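Local coordinates for putative hemin transport system, substrate-binding protein (Burkholderia cenocepacia J2315, PDB 5GIZ) that binds heme in the periplasm and probably delivers it to an inner-membrane transporter as part of a bacterial heme-uptake system, at residues G121-L124 / L125-D129; L249-G252 / P253-L257; V259-L262 / H263-S267. All coordinates share one frame; numbering follows the deposited sequence. Where two conformers were deposited one is given.

The three contacts follow one another along the chain. Contact 1 lies near the start of helix 118-141, the long helix that bridges the two lobes in periplasmic binding proteins of this class. Contact 2 is the turn that leads from helix 245-249 into the last helix, 255-269, and contact 3 is the later part of that helix. Centres of contacts 1 and 2 lie about 13 Å apart, and so do those of contacts 2 and 3, whereas the centres of contacts 1 and 3 are about 23 Å apart, with nearest atoms about 9 Å apart. The ring of F128 in contact 1 packs on P256, so the start of the terminal helix packs against the bridging helix.

Contact 1 (G121-L124 / L125-D129); sequences GAAL and LQRFD
G121 and L125 are bonded within a run of regular alpha-helical bonds: the N of L125 donates to the O of G121 at 2.9 Å, and the same i to i+4 step is repeated from Q126 to A122, from R127 to A123 and from F128 to L124. The last of these is nearly straight, with F128 N 2.9 Å from L124 O and an N-H...O angle of 171°.

A123 O does more than hold the helix together. Besides the N-H of R127 it takes a hydrogen from a water at 2.6 Å. In the conformer given, that water also donates to OE1 of Q126; the glutamine has a second conformer, so this link back to the preceding turn is tentative.

R127 turns back over the preceding turn. Its CG stands anti to the carbonyl carbon (chi1 -61°), and a bend at chi3 (-59°) folds the guanidinium toward the N-terminal end of the helix. There it crosses the side chain of L124 at about a right angle, with methyl CD1 of L124 over one face and 3.4 Å from NH2 of R127. Farther along the group, NH1 of R127 comes within 4.1 Å of CB of A123. The L124 methyl gives that face an apolar neighbour; no salt bridge forms between the two segments.

On the inner side of the helix, L124 packs on A21 and L22 of helix 13-23. L125 and F128 reach helix 101-114, where D129 adds a salt bridge to R105, and the F128 ring also meets L255 and P256 of helix 255-269. The segment thus joins the bridging helix to three others, well away from the heme-binding residues.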
loop_
_atom_site.group_PDB
_atom_site.type_symbol
_atom_site.label_atom_id
_atom_site.label_comp_id
_atom_site.label_asym_id
_atom_site.label_seq_id
_atom_site.Cartn_x
_atom_site.Cartn_y
_atom_site.Cartn_z
ATOM N N GLY A 121 -10.911 10.739 14.704
ATOM C CA GLY A 121 -9.466 10.466 14.540
ATOM C C GLY A 121 -8.827 9.855 15.783
ATOM O O GLY A 121 -8.077 8.875 15.752
ATOM N N ALA A 122 -9.126 10.450 16.925
ATOM C CA ALA A 122 -8.560 9.921 18.114
ATOM C C ALA A 122 -9.044 8.483 18.416
ATOM O O ALA A 122 -8.292 7.650 18.881
ATOM C CB ALA A 122 -8.895 10.839 19.265
ATOM N N ALA A 123 -10.314 8.199 18.111
ATOM C CA ALA A 123 -10.848 6.843 18.350
ATOM C C ALA A 123 -10.205 5.825 17.419
ATOM O O ALA A 123 -9.837 4.738 17.824
ATOM C CB ALA A 123 -12.352 6.839 18.182
ATOM N N LEU A 124 -10.110 6.216 16.161
ATOM C CA LEU A 124 -9.460 5.334 15.162
ATOM C C LEU A 124 -7.995 5.093 15.537
ATOM O O LEU A 124 -7.496 3.978 15.447
ATOM C CB LEU A 124 -9.543 5.930 13.779
ATOM C CG LEU A 124 -8.870 5.153 12.634
ATOM C CD1 LEU A 124 -9.349 3.690 12.572
ATOM C CD2 LEU A 124 -9.057 5.841 11.292
ATOM N N LEU A 125 -7.292 6.131 15.993
ATOM C CA LEU A 125 -5.892 5.973 16.362
ATOM C C LEU A 125 -5.726 5.002 17.543
ATOM O O LEU A 125 -4.827 4.195 17.589
ATOM C CB LEU A 125 -5.254 7.361 16.656
ATOM C CG LEU A 125 -3.745 7.312 16.907
ATOM C CD1 LEU A 125 -3.027 6.903 15.630
ATOM C CD2 LEU A 125 -3.219 8.636 17.416
ATOM N N GLN A 126 -6.612 5.103 18.515
ATOM C CA GLN A 126 -6.546 4.242 19.657
ATOM C C GLN A 126 -6.761 2.776 19.245
ATOM O O GLN A 126 -6.046 1.904 19.693
ATOM C CB GLN A 126 -7.563 4.727 20.658
ATOM C CG GLN A 126 -7.686 3.906 21.896
ATOM C CD GLN A 126 -8.863 4.407 22.737
ATOM O OE1 GLN A 126 -10.024 4.240 22.363
ATOM N NE2 GLN A 126 -8.579 5.065 23.791
ATOM N N ARG A 127 -7.713 2.519 18.344
ATOM C CA ARG A 127 -7.959 1.141 17.835
ATOM C C ARG A 127 -6.761 0.624 17.059
ATOM O O ARG A 127 -6.271 -0.490 17.254
ATOM C CB ARG A 127 -9.179 1.098 16.878
ATOM C CG ARG A 127 -10.495 1.524 17.495
ATOM C CD ARG A 127 -11.742 1.003 16.778
ATOM N NE ARG A 127 -11.886 1.382 15.368
ATOM C CZ ARG A 127 -12.331 2.557 14.915
ATOM N NH1 ARG A 127 -12.685 3.554 15.739
ATOM N NH2 ARG A 127 -12.424 2.736 13.602
ATOM N N PHE A 128 -6.284 1.457 16.134
ATOM C CA PHE A 128 -5.135 1.153 15.336
ATOM C C PHE A 128 -3.937 0.786 16.217
ATOM O O PHE A 128 -3.269 -0.236 15.992
ATOM C CB PHE A 128 -4.813 2.335 14.423
ATOM C CG PHE A 128 -3.617 2.126 13.600
ATOM C CD1 PHE A 128 -2.365 2.453 14.081
ATOM C CD2 PHE A 128 -3.711 1.629 12.302
ATOM C CE1 PHE A 128 -1.233 2.319 13.325
ATOM C CE2 PHE A 128 -2.587 1.482 11.539
ATOM C CZ PHE A 128 -1.332 1.826 12.029
ATOM N N ASP A 129 -3.673 1.603 17.234
ATOM C CA ASP A 129 -2.526 1.370 18.113
ATOM C C ASP A 129 -2.621 0.084 18.908
ATOM O O ASP A 129 -1.646 -0.625 19.050
ATOM C CB ASP A 129 -2.333 2.535 19.087
ATOM C CG ASP A 129 -1.756 3.781 18.435
ATOM O OD1 ASP A 129 -1.307 3.735 17.262
ATOM O OD2 ASP A 129 -1.703 4.870 19.100
HETATM O O HOH W 1 -11.043 3.562 19.816
#

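Contact 2 (L249-G252 / P253-L257); sequences LGFG and PRLPL
The N of L255 donates to the O of G252 at 2.9 Å and closes a type I beta turn, G252 to L255, that leads directly into helix 255-269. The bond is somewhat bent (148° at the hydrogen), and the donor sits above the carbonyl plane of G252, away from the lone-pair directions. P253 and R254 fill the two central positions of the turn, R254 being also the N-cap residue of the helix.

Just upstream, F251, the first residue past helix 245-249 to depart from helical angles, has positive phi (56°), and this swings the chain toward the turn. Its backbone O accepts a hydrogen bond from NZ of K107. R254 points its polar end elsewhere: NE forms a salt bridge with E17, and the guanidinium makes a cation-pi contact with Y41, while the ring of P253 rests on E17 and T18 of the same helix 13-23.

Beside the turn, the side-chain contact is apolar. F251 packs on A171, A174 and M175 of helix 171-178, and A171 is a heme-contacting residue in another structure of this protein, so the ring lies beside the heme site. With CG of L255 anti to its backbone N (chi1 -177°) the branch points toward F251, and chi2 then sets one methyl over a face of that ring: CD1 of L255 stands 4.2 Å from the centroid of F251, a CH-pi contact.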
loop_
_atom_site.group_PDB
_atom_site.type_symbol
_atom_site.label_atom_id
_atom_site.label_comp_id
_atom_site.label_asym_id
_atom_site.label_seq_id
_atom_site.Cartn_x
_atom_site.Cartn_y
_atom_site.Cartn_z
ATOM N N LEU A 249 0.555 -3.288 0.434
ATOM C CA LEU A 249 1.530 -2.195 0.253
ATOM C C LEU A 249 1.005 -0.824 0.630
ATOM O O LEU A 249 1.787 0.141 0.609
ATOM C CB LEU A 249 1.995 -2.145 -1.196
ATOM C CG LEU A 249 2.666 -3.405 -1.758
ATOM C CD1 LEU A 249 2.792 -3.297 -3.276
ATOM C CD2 LEU A 249 3.990 -3.675 -1.064
ATOM N N GLY A 250 -0.290 -0.702 0.927
ATOM C CA GLY A 250 -0.912 0.610 1.015
ATOM C C GLY A 250 -0.495 1.490 2.177
ATOM O O GLY A 250 -0.612 2.733 2.057
ATOM N N PHE A 251 -0.055 0.887 3.287
ATOM C CA PHE A 251 0.270 1.687 4.492
ATOM C C PHE A 251 -0.919 2.538 4.920
ATOM O O PHE A 251 -0.856 3.772 4.949
ATOM C CB PHE A 251 1.588 2.486 4.276
ATOM C CG PHE A 251 2.748 1.684 4.628
ATOM C CD1 PHE A 251 3.314 0.825 3.705
ATOM C CD2 PHE A 251 3.193 1.626 5.940
ATOM C CE1 PHE A 251 4.349 0.005 4.039
ATOM C CE2 PHE A 251 4.207 0.752 6.306
ATOM C CZ PHE A 251 4.772 -0.064 5.364
ATOM N N GLY A 252 -2.022 1.870 5.216
ATOM C CA GLY A 252 -3.204 2.481 5.736
ATOM C C GLY A 252 -3.725 1.869 7.031
ATOM O O GLY A 252 -2.983 1.176 7.753
ATOM N N PRO A 253 -5.002 2.102 7.354
ATOM C CA PRO A 253 -5.498 1.692 8.661
ATOM C C PRO A 253 -5.525 0.194 8.877
ATOM O O PRO A 253 -5.783 -0.263 9.972
ATOM C CB PRO A 253 -6.884 2.343 8.760
ATOM C CG PRO A 253 -7.251 2.608 7.353
ATOM C CD PRO A 253 -6.007 2.866 6.593
ATOM N N ARG A 254 -5.355 -0.590 7.812
ATOM C CA ARG A 254 -5.267 -2.058 7.957
ATOM C C ARG A 254 -3.874 -2.579 8.137
ATOM O O ARG A 254 -3.638 -3.777 8.118
ATOM C CB ARG A 254 -5.912 -2.770 6.742
ATOM C CG ARG A 254 -7.408 -2.555 6.590
ATOM C CD ARG A 254 -8.017 -3.347 5.422
ATOM N NE ARG A 254 -7.542 -2.869 4.141
ATOM C CZ ARG A 254 -7.608 -3.560 2.978
ATOM N NH1 ARG A 254 -8.025 -4.823 2.964
ATOM N NH2 ARG A 254 -7.194 -3.008 1.850
ATOM N N LEU A 255 -2.923 -1.671 8.376
ATOM C CA LEU A 255 -1.529 -2.094 8.502
ATOM C C LEU A 255 -1.359 -3.275 9.501
ATOM O O LEU A 255 -0.665 -4.215 9.216
ATOM C CB LEU A 255 -0.611 -0.924 8.887
ATOM C CG LEU A 255 0.868 -1.293 8.955
ATOM C CD1 LEU A 255 1.508 -1.601 7.628
ATOM C CD2 LEU A 255 1.635 -0.171 9.624
ATOM N N PRO A 256 -1.960 -3.207 10.691
ATOM C CA PRO A 256 -1.772 -4.295 11.658
ATOM C C PRO A 256 -2.245 -5.643 11.114
ATOM O O PRO A 256 -1.518 -6.634 11.242
ATOM C CB PRO A 256 -2.575 -3.842 12.855
ATOM C CG PRO A 256 -2.571 -2.335 12.739
ATOM C CD PRO A 256 -2.774 -2.112 11.260
ATOM N N LEU A 257 -3.375 -5.650 10.433
ATOM C CA LEU A 257 -3.869 -6.886 9.810
ATOM C C LEU A 257 -3.038 -7.314 8.655
ATOM O O LEU A 257 -2.784 -8.501 8.477
ATOM C CB LEU A 257 -5.318 -6.698 9.369
ATOM C CG LEU A 257 -6.013 -7.927 8.777
ATOM C CD1 LEU A 257 -6.118 -9.055 9.770
ATOM C CD2 LEU A 257 -7.354 -7.464 8.234
#

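Contact 3 (V259-L262 / H263-S267); sequences VTTL and HRRLS
T260 O is held from two directions: the N of R264 donates to it at 2.9 Å, and a water donates at 2.8 Å. That water also lies in the plane of the H263 imidazole, at its edge, hydrogen-bonded to ND1 at 2.9 Å, and so links the histidine to the carbonyl of the preceding turn. At the other end of the ring, NE2 of H263 bonds to the O of R142, which fixes the imidazole at both nitrogens.

One turn on, H263 O accepts two hydrogens from a single residue. OG of S267 gives one at 2.7 Å and N of S267 the other, and they approach from opposite faces of the carbonyl plane. The same OG stands 3.7 Å above the H263 ring plane, over its centre.

The rest of the backbone ladder is regular, with H263, R265 and L266 bonded to V259, T261 and L262. Along it T261 and R265 run side by side, pointing the same way. R265 is extended from CG to NE, with CG anti to the carbonyl carbon (chi1 -60°), and this lays NE 3.6 Å from CG2 of T261, while NH1 continues to the O of S242. OG1 of T261 turns back to bond L257 O, which, like S267 OG to H263 O, is the intrahelical hydroxyl bond to the i-4 carbonyl. On another side of the helix L262 and L266 meet obliquely, CD1 of L262 being 4.0 Å from CG of L266.

Helix 255-269, the last in the chain, thus lies against the bridging helix and several other elements. V259, T260 and H263 face helix 118-141; V259 and L262 lie on M175 of helix 171-178; T261 and R265 pack on strand 240-243; and H263, L266 and S267 touch P144 in a loop.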
loop_
_atom_site.group_PDB
_atom_site.type_symbol
_atom_site.label_atom_id
_atom_site.label_comp_id
_atom_site.label_asym_id
_atom_site.label_seq_id
_atom_site.Cartn_x
_atom_site.Cartn_y
_atom_site.Cartn_z
ATOM N N VAL A 259 0.236 -6.759 8.215
ATOM C CA VAL A 259 1.450 -7.341 8.773
ATOM C C VAL A 259 1.149 -8.736 9.402
ATOM O O VAL A 259 1.881 -9.669 9.145
ATOM C CB VAL A 259 2.072 -6.382 9.778
ATOM C CG1 VAL A 259 3.187 -7.058 10.578
ATOM C CG2 VAL A 259 2.645 -5.160 9.085
ATOM N N THR A 260 0.056 -8.897 10.140
ATOM C CA THR A 260 -0.285 -10.188 10.693
ATOM C C THR A 260 -0.486 -11.201 9.566
ATOM O O THR A 260 -0.066 -12.361 9.671
ATOM C CB THR A 260 -1.565 -10.052 11.530
ATOM O OG1 THR A 260 -1.313 -9.109 12.567
ATOM C CG2 THR A 260 -1.949 -11.359 12.165
ATOM N N THR A 261 -1.125 -10.789 8.483
ATOM C CA THR A 261 -1.428 -11.662 7.391
ATOM C C THR A 261 -0.209 -12.057 6.623
ATOM O O THR A 261 -0.003 -13.264 6.315
ATOM C CB THR A 261 -2.433 -11.003 6.427
ATOM O OG1 THR A 261 -3.644 -10.687 7.163
ATOM C CG2 THR A 261 -2.822 -11.908 5.251
ATOM N N LEU A 262 0.663 -11.085 6.343
ATOM C CA LEU A 262 1.928 -11.439 5.711
ATOM C C LEU A 262 2.762 -12.430 6.571
ATOM O O LEU A 262 3.308 -13.397 6.086
ATOM C CB LEU A 262 2.734 -10.181 5.461
ATOM C CG LEU A 262 4.080 -10.441 4.761
ATOM C CD1 LEU A 262 3.886 -11.200 3.465
ATOM C CD2 LEU A 262 4.794 -9.122 4.528
ATOM N N HIS A 263 2.831 -12.165 7.867
ATOM C CA HIS A 263 3.577 -13.037 8.772
ATOM C C HIS A 263 2.944 -14.465 8.789
ATOM O O HIS A 263 3.660 -15.451 8.725
ATOM C CB HIS A 263 3.562 -12.455 10.194
ATOM C CG HIS A 263 4.168 -13.332 11.225
ATOM N ND1 HIS A 263 3.386 -14.122 12.033
ATOM C CD2 HIS A 263 5.449 -13.524 11.617
ATOM C CE1 HIS A 263 4.168 -14.795 12.863
ATOM N NE2 HIS A 263 5.413 -14.403 12.678
ATOM N N ARG A 264 1.617 -14.559 8.782
ATOM C CA ARG A 264 0.964 -15.867 8.752
ATOM C C ARG A 264 1.338 -16.576 7.467
ATOM O O ARG A 264 1.687 -17.751 7.478
ATOM C CB ARG A 264 -0.582 -15.757 8.780
ATOM C CG ARG A 264 -1.347 -17.053 8.677
ATOM C CD ARG A 264 -2.851 -16.928 8.366
ATOM N NE ARG A 264 -3.540 -16.341 9.494
ATOM C CZ ARG A 264 -4.068 -15.137 9.513
ATOM N NH1 ARG A 264 -4.079 -14.381 8.448
ATOM N NH2 ARG A 264 -4.662 -14.693 10.625
ATOM N N ARG A 265 1.228 -15.872 6.355
ATOM C CA ARG A 265 1.500 -16.485 5.057
ATOM C C ARG A 265 2.938 -16.939 4.857
ATOM O O ARG A 265 3.244 -18.039 4.343
ATOM C CB ARG A 265 1.017 -15.630 3.877
ATOM C CG ARG A 265 -0.506 -15.385 3.918
ATOM C CD ARG A 265 -1.026 -14.745 2.635
ATOM N NE ARG A 265 -2.439 -14.552 2.812
ATOM C CZ ARG A 265 -3.319 -14.346 1.842
ATOM N NH1 ARG A 265 -2.960 -14.280 0.563
ATOM N NH2 ARG A 265 -4.557 -14.258 2.168
ATOM N N LEU A 266 3.846 -16.132 5.363
ATOM C CA LEU A 266 5.260 -16.498 5.264
ATOM C C LEU A 266 5.510 -17.700 6.191
ATOM O O LEU A 266 6.278 -18.614 5.830
ATOM C CB LEU A 266 6.142 -15.342 5.708
ATOM C CG LEU A 266 6.203 -14.132 4.790
ATOM C CD1 LEU A 266 7.110 -13.093 5.385
ATOM C CD2 LEU A 266 6.773 -14.457 3.424
ATOM N N SER A 267 4.875 -17.697 7.358
ATOM C CA SER A 267 5.023 -18.765 8.338
ATOM C C SER A 267 4.490 -20.102 7.813
ATOM O O SER A 267 5.111 -21.181 7.997
ATOM C CB SER A 267 4.371 -18.414 9.664
ATOM O OG SER A 267 5.027 -17.284 10.209
HETATM O O HOH W 2 0.476 -14.112 11.801
#